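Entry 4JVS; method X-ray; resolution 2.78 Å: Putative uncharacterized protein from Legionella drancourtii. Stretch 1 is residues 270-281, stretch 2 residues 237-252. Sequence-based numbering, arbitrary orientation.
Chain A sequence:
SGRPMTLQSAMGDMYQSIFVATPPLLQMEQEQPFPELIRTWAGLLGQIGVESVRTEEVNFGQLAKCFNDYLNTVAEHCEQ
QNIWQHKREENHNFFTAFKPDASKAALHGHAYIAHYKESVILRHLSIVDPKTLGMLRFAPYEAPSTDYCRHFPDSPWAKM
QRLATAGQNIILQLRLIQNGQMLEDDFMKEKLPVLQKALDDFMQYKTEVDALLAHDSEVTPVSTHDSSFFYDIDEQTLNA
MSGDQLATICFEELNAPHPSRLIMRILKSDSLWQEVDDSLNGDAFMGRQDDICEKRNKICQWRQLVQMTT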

# COMPACT_ATOMS: atom_id res chain seq x y z
N ASP A 270 -26.47 -2.75 22.63
CA ASP A 270 -26.84 -4.01 23.23
C ASP A 270 -26.78 -5.16 22.27
O ASP A 270 -26.06 -6.11 22.49
CB ASP A 270 -28.24 -3.94 23.81
CG ASP A 270 -28.27 -4.15 25.30
OD1 ASP A 270 -27.28 -3.88 25.96
OD2 ASP A 270 -29.30 -4.56 25.82
N SER A 271 -27.61 -5.11 21.25
CA SER A 271 -27.55 -5.98 20.09
C SER A 271 -26.41 -5.74 19.14
O SER A 271 -25.76 -6.65 18.72
CB SER A 271 -28.85 -5.92 19.33
OG SER A 271 -28.69 -5.19 18.16
N LEU A 272 -26.18 -4.48 18.82
CA LEU A 272 -25.03 -4.04 18.02
C LEU A 272 -23.72 -4.30 18.75
O LEU A 272 -22.75 -4.75 18.15
CB LEU A 272 -25.13 -2.57 17.66
CG LEU A 272 -26.17 -2.17 16.61
CD1 LEU A 272 -26.12 -0.67 16.39
CD2 LEU A 272 -25.93 -2.92 15.30
N TRP A 273 -23.70 -4.04 20.05
CA TRP A 273 -22.51 -4.27 20.86
C TRP A 273 -22.09 -5.73 20.90
O TRP A 273 -20.90 -6.05 20.93
CB TRP A 273 -22.74 -3.78 22.29
CG TRP A 273 -21.71 -4.31 23.22
CD1 TRP A 273 -21.90 -5.23 24.21
CD2 TRP A 273 -20.32 -3.97 23.24
NE1 TRP A 273 -20.71 -5.47 24.86
CE2 TRP A 273 -19.73 -4.72 24.28
CE3 TRP A 273 -19.53 -3.11 22.49
CZ2 TRP A 273 -18.37 -4.63 24.57
CZ3 TRP A 273 -18.18 -3.01 22.79
CH2 TRP A 273 -17.62 -3.77 23.82
N GLN A 274 -23.06 -6.62 20.83
CA GLN A 274 -22.79 -8.03 20.82
C GLN A 274 -21.99 -8.42 19.62
O GLN A 274 -21.08 -9.18 19.70
CB GLN A 274 -24.10 -8.74 20.70
CG GLN A 274 -24.38 -9.72 21.80
CD GLN A 274 -25.77 -10.23 21.72
OE1 GLN A 274 -26.43 -10.07 20.71
NE2 GLN A 274 -26.24 -10.84 22.78
N GLU A 275 -22.38 -7.90 18.48
CA GLU A 275 -21.65 -8.14 17.28
C GLU A 275 -20.31 -7.52 17.31
O GLU A 275 -19.37 -8.07 16.80
CB GLU A 275 -22.42 -7.64 16.10
CG GLU A 275 -23.87 -8.03 16.16
CD GLU A 275 -24.23 -9.01 15.10
OE1 GLU A 275 -24.21 -8.65 13.93
OE2 GLU A 275 -24.54 -10.15 15.44
N VAL A 276 -20.22 -6.34 17.88
CA VAL A 276 -18.97 -5.65 18.01
C VAL A 276 -18.03 -6.37 18.92
O VAL A 276 -16.88 -6.45 18.63
CB VAL A 276 -19.15 -4.24 18.54
CG1 VAL A 276 -17.82 -3.62 18.85
CG2 VAL A 276 -19.86 -3.41 17.51
N ASP A 277 -18.53 -6.91 20.01
CA ASP A 277 -17.71 -7.62 20.98
C ASP A 277 -17.10 -8.91 20.42
O ASP A 277 -15.92 -9.20 20.65
CB ASP A 277 -18.49 -7.92 22.26
CG ASP A 277 -17.61 -8.46 23.38
OD1 ASP A 277 -18.03 -9.43 24.06
OD2 ASP A 277 -16.50 -7.91 23.58
N ASP A 278 -17.88 -9.71 19.70
CA ASP A 278 -17.33 -10.98 19.25
C ASP A 278 -16.47 -10.83 17.99
O ASP A 278 -15.77 -11.77 17.58
CB ASP A 278 -18.40 -12.08 19.14
CG ASP A 278 -19.45 -11.79 18.09
OD1 ASP A 278 -19.08 -11.45 16.95
OD2 ASP A 278 -20.64 -11.92 18.42
N SER A 279 -16.51 -9.65 17.38
CA SER A 279 -15.56 -9.31 16.33
C SER A 279 -14.26 -8.80 16.95
O SER A 279 -13.18 -9.13 16.48
CB SER A 279 -16.14 -8.28 15.37
OG SER A 279 -16.43 -8.88 14.11
N LEU A 280 -14.37 -7.99 18.00
CA LEU A 280 -13.20 -7.55 18.74
C LEU A 280 -12.44 -8.75 19.30
O LEU A 280 -11.22 -8.72 19.39
CB LEU A 280 -13.62 -6.65 19.91
CG LEU A 280 -13.99 -5.21 19.59
CD1 LEU A 280 -14.80 -4.62 20.73
CD2 LEU A 280 -12.74 -4.40 19.37
N ASN A 281 -13.19 -9.79 19.66
CA ASN A 281 -12.61 -11.02 20.19
C ASN A 281 -12.30 -12.04 19.10
O ASN A 281 -12.29 -13.25 19.35
CB ASN A 281 -13.56 -11.64 21.22
CG ASN A 281 -13.69 -10.80 22.49
OD1 ASN A 281 -14.79 -10.47 22.91
ND2 ASN A 281 -12.55 -10.46 23.10
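Stretch 2 237-252: TLNAMSGDQLATICFE

The most unusual feature of this contact is a glycine at the tightest point of a nearly perpendicular helix crossing. Gly243 opens the second helix with its CA only 4.3 Å from the CA of Glu275, and Gly243 CA lies 3.4 Å from Glu275 O in a CA-H...O contact. A CB built ideally on Gly243 would point toward the first helix and fall 2.5 Å from Glu275 O and 3.0 Å from Ser279 OG, both clashes. The absence of a side chain is therefore what the close approach requires.

Around this point, helix 271-280 and helix 243-252 cross at -87°, with their axes 7.8 Å apart at closest approach. Stretch 2 begins in an earlier helix, which includes Thr237 and Leu238, and reaches the crossing by a short link, in which Met241 and Ser242 take extended phi/psi before the new helix starts. Ser242 is its N-cap, with Gln245 N donating to Ser242 OG at 2.9 Å; in return Ser242 N donates to Gln245 OE1 at 3.1 Å. Helical backbone bonding then begins with Leu246 N to Ser242 O at 3.0 Å.

One polar bond joins the stretches. Ser279 OG donates to Asp244 OD1 at 2.4 Å, a very short hydrogen bond, which places a polar clasp directly beside the glycine. Asp244 CA-to-CB points away overall, yet the end of its side chain comes nearer and makes the bond. Ser279 also packs by its carbon, its CB 4.2 Å from Ala247 CB, so a small residue meets a small residue one turn beyond Gly243.

Much of the rest is apolar packing, laid out along both chains. Leu272 buries the most surface of any residue in stretch 1: its CD2 lies 3.7 Å from Leu246 CD1 and 3.5 Å from Leu238 O, while its CD1 is 4.2 Å from Leu238 CD2, so it touches both the earlier helix and the new one. Leu246 is shared, because Val276 CG2 also rests 3.6 Å from Leu246 CB, and Glu275 CB lies 3.9 Å from Leu246 CD1. Further along the second helix, Val276 CG1 approaches Cys250 SG at 4.4 Å, and Leu280 CD2 meets Phe251 CZ at 3.4 Å, oblique to the ring.

The rule to read here is one of graded size: glycine where the backbones touch, serine and alanine close by, and larger apolar side chains packed around them.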

# COMPACT_ATOMS: atom_id res chain seq x y z
N THR A 237 -29.85 0.76 8.48
CA THR A 237 -28.68 0.37 7.71
C THR A 237 -27.64 -0.21 8.59
O THR A 237 -26.88 -1.06 8.22
CB THR A 237 -28.06 1.53 6.95
OG1 THR A 237 -28.94 1.93 5.91
CG2 THR A 237 -26.78 1.08 6.35
N LEU A 238 -27.57 0.37 9.76
CA LEU A 238 -26.56 0.03 10.75
C LEU A 238 -26.84 -1.30 11.46
O LEU A 238 -25.91 -1.98 11.88
CB LEU A 238 -26.45 1.17 11.77
CG LEU A 238 -25.27 1.22 12.74
CD1 LEU A 238 -23.94 1.31 12.01
CD2 LEU A 238 -25.45 2.42 13.66
N ASN A 239 -28.11 -1.68 11.58
CA ASN A 239 -28.48 -2.96 12.19
C ASN A 239 -28.36 -4.12 11.22
O ASN A 239 -28.57 -5.28 11.58
CB ASN A 239 -29.90 -2.92 12.78
CG ASN A 239 -30.00 -2.01 13.99
OD1 ASN A 239 -30.74 -1.03 13.97
ND2 ASN A 239 -29.27 -2.34 15.05
N ALA A 240 -28.02 -3.79 9.98
CA ALA A 240 -27.80 -4.79 8.94
C ALA A 240 -26.32 -5.15 8.82
O ALA A 240 -25.94 -6.10 8.13
CB ALA A 240 -28.34 -4.29 7.60
N MET A 241 -25.48 -4.38 9.50
CA MET A 241 -24.04 -4.56 9.39
C MET A 241 -23.51 -5.79 10.14
O MET A 241 -24.08 -6.21 11.14
CB MET A 241 -23.33 -3.29 9.86
CG MET A 241 -23.72 -2.09 9.04
SD MET A 241 -22.47 -0.80 9.09
CE MET A 241 -22.60 -0.17 7.41
N SER A 242 -22.43 -6.36 9.63
CA SER A 242 -21.76 -7.46 10.32
C SER A 242 -20.99 -6.90 11.51
O SER A 242 -20.86 -5.69 11.65
CB SER A 242 -20.77 -8.16 9.39
OG SER A 242 -19.56 -7.42 9.30
N GLY A 243 -20.47 -7.80 12.34
CA GLY A 243 -19.69 -7.40 13.49
C GLY A 243 -18.42 -6.74 13.01
O GLY A 243 -18.00 -5.72 13.54
N ASP A 244 -17.82 -7.35 11.99
CA ASP A 244 -16.61 -6.80 11.40
C ASP A 244 -16.80 -5.38 10.86
O ASP A 244 -15.95 -4.51 11.06
CB ASP A 244 -16.11 -7.71 10.29
CG ASP A 244 -15.32 -8.90 10.81
OD1 ASP A 244 -15.23 -9.07 12.04
OD2 ASP A 244 -14.82 -9.68 9.97
N GLN A 245 -17.91 -5.15 10.16
CA GLN A 245 -18.25 -3.82 9.67
C GLN A 245 -18.38 -2.84 10.85
O GLN A 245 -17.89 -1.70 10.80
CB GLN A 245 -19.54 -3.86 8.85
CG GLN A 245 -19.35 -3.97 7.34
CD GLN A 245 -20.66 -4.24 6.58
OE1 GLN A 245 -21.64 -4.72 7.16
NE2 GLN A 245 -20.67 -3.93 5.29
N LEU A 246 -19.04 -3.29 11.91
CA LEU A 246 -19.31 -2.43 13.05
C LEU A 246 -18.04 -2.06 13.81
O LEU A 246 -17.84 -0.91 14.18
CB LEU A 246 -20.33 -3.09 13.99
CG LEU A 246 -21.80 -3.19 13.55
CD1 LEU A 246 -22.55 -4.13 14.45
CD2 LEU A 246 -22.46 -1.84 13.55
N ALA A 247 -17.18 -3.06 14.02
CA ALA A 247 -15.87 -2.87 14.66
C ALA A 247 -14.97 -1.96 13.84
O ALA A 247 -14.25 -1.13 14.40
CB ALA A 247 -15.19 -4.22 14.87
N THR A 248 -15.01 -2.13 12.52
CA THR A 248 -14.31 -1.23 11.61
C THR A 248 -14.71 0.23 11.86
O THR A 248 -13.86 1.12 11.89
CB THR A 248 -14.57 -1.60 10.14
OG1 THR A 248 -14.06 -2.90 9.89
CG2 THR A 248 -13.89 -0.61 9.19
N ILE A 249 -16.01 0.46 12.05
CA ILE A 249 -16.53 1.80 12.31
C ILE A 249 -16.02 2.33 13.66
O ILE A 249 -15.50 3.44 13.75
CB ILE A 249 -18.08 1.85 12.26
CG1 ILE A 249 -18.58 1.62 10.83
CG2 ILE A 249 -18.59 3.17 12.77
CD1 ILE A 249 -20.09 1.52 10.68
N CYS A 250 -16.16 1.52 14.70
CA CYS A 250 -15.67 1.89 16.03
C CYS A 250 -14.19 2.26 16.04
O CYS A 250 -13.80 3.29 16.60
CB CYS A 250 -15.93 0.75 17.01
SG CYS A 250 -17.66 0.57 17.40
N PHE A 251 -13.37 1.40 15.44
CA PHE A 251 -11.93 1.64 15.36
C PHE A 251 -11.62 2.95 14.65
O PHE A 251 -10.63 3.62 14.97
CB PHE A 251 -11.23 0.50 14.65
CG PHE A 251 -11.06 -0.72 15.49
CD1 PHE A 251 -10.85 -0.61 16.85
CD2 PHE A 251 -11.10 -1.98 14.92
CE1 PHE A 251 -10.69 -1.73 17.63
CE2 PHE A 251 -10.93 -3.10 15.70
CZ PHE A 251 -10.73 -2.98 17.05
N GLU A 252 -12.47 3.30 13.70
CA GLU A 252 -12.28 4.49 12.89
C GLU A 252 -12.66 5.73 13.70
O GLU A 252 -11.94 6.72 13.70
CB GLU A 252 -13.12 4.40 11.61
CG GLU A 252 -12.80 5.44 10.55
CD GLU A 252 -11.36 5.37 10.06
OE1 GLU A 252 -10.90 4.26 9.67
OE2 GLU A 252 -10.69 6.43 10.08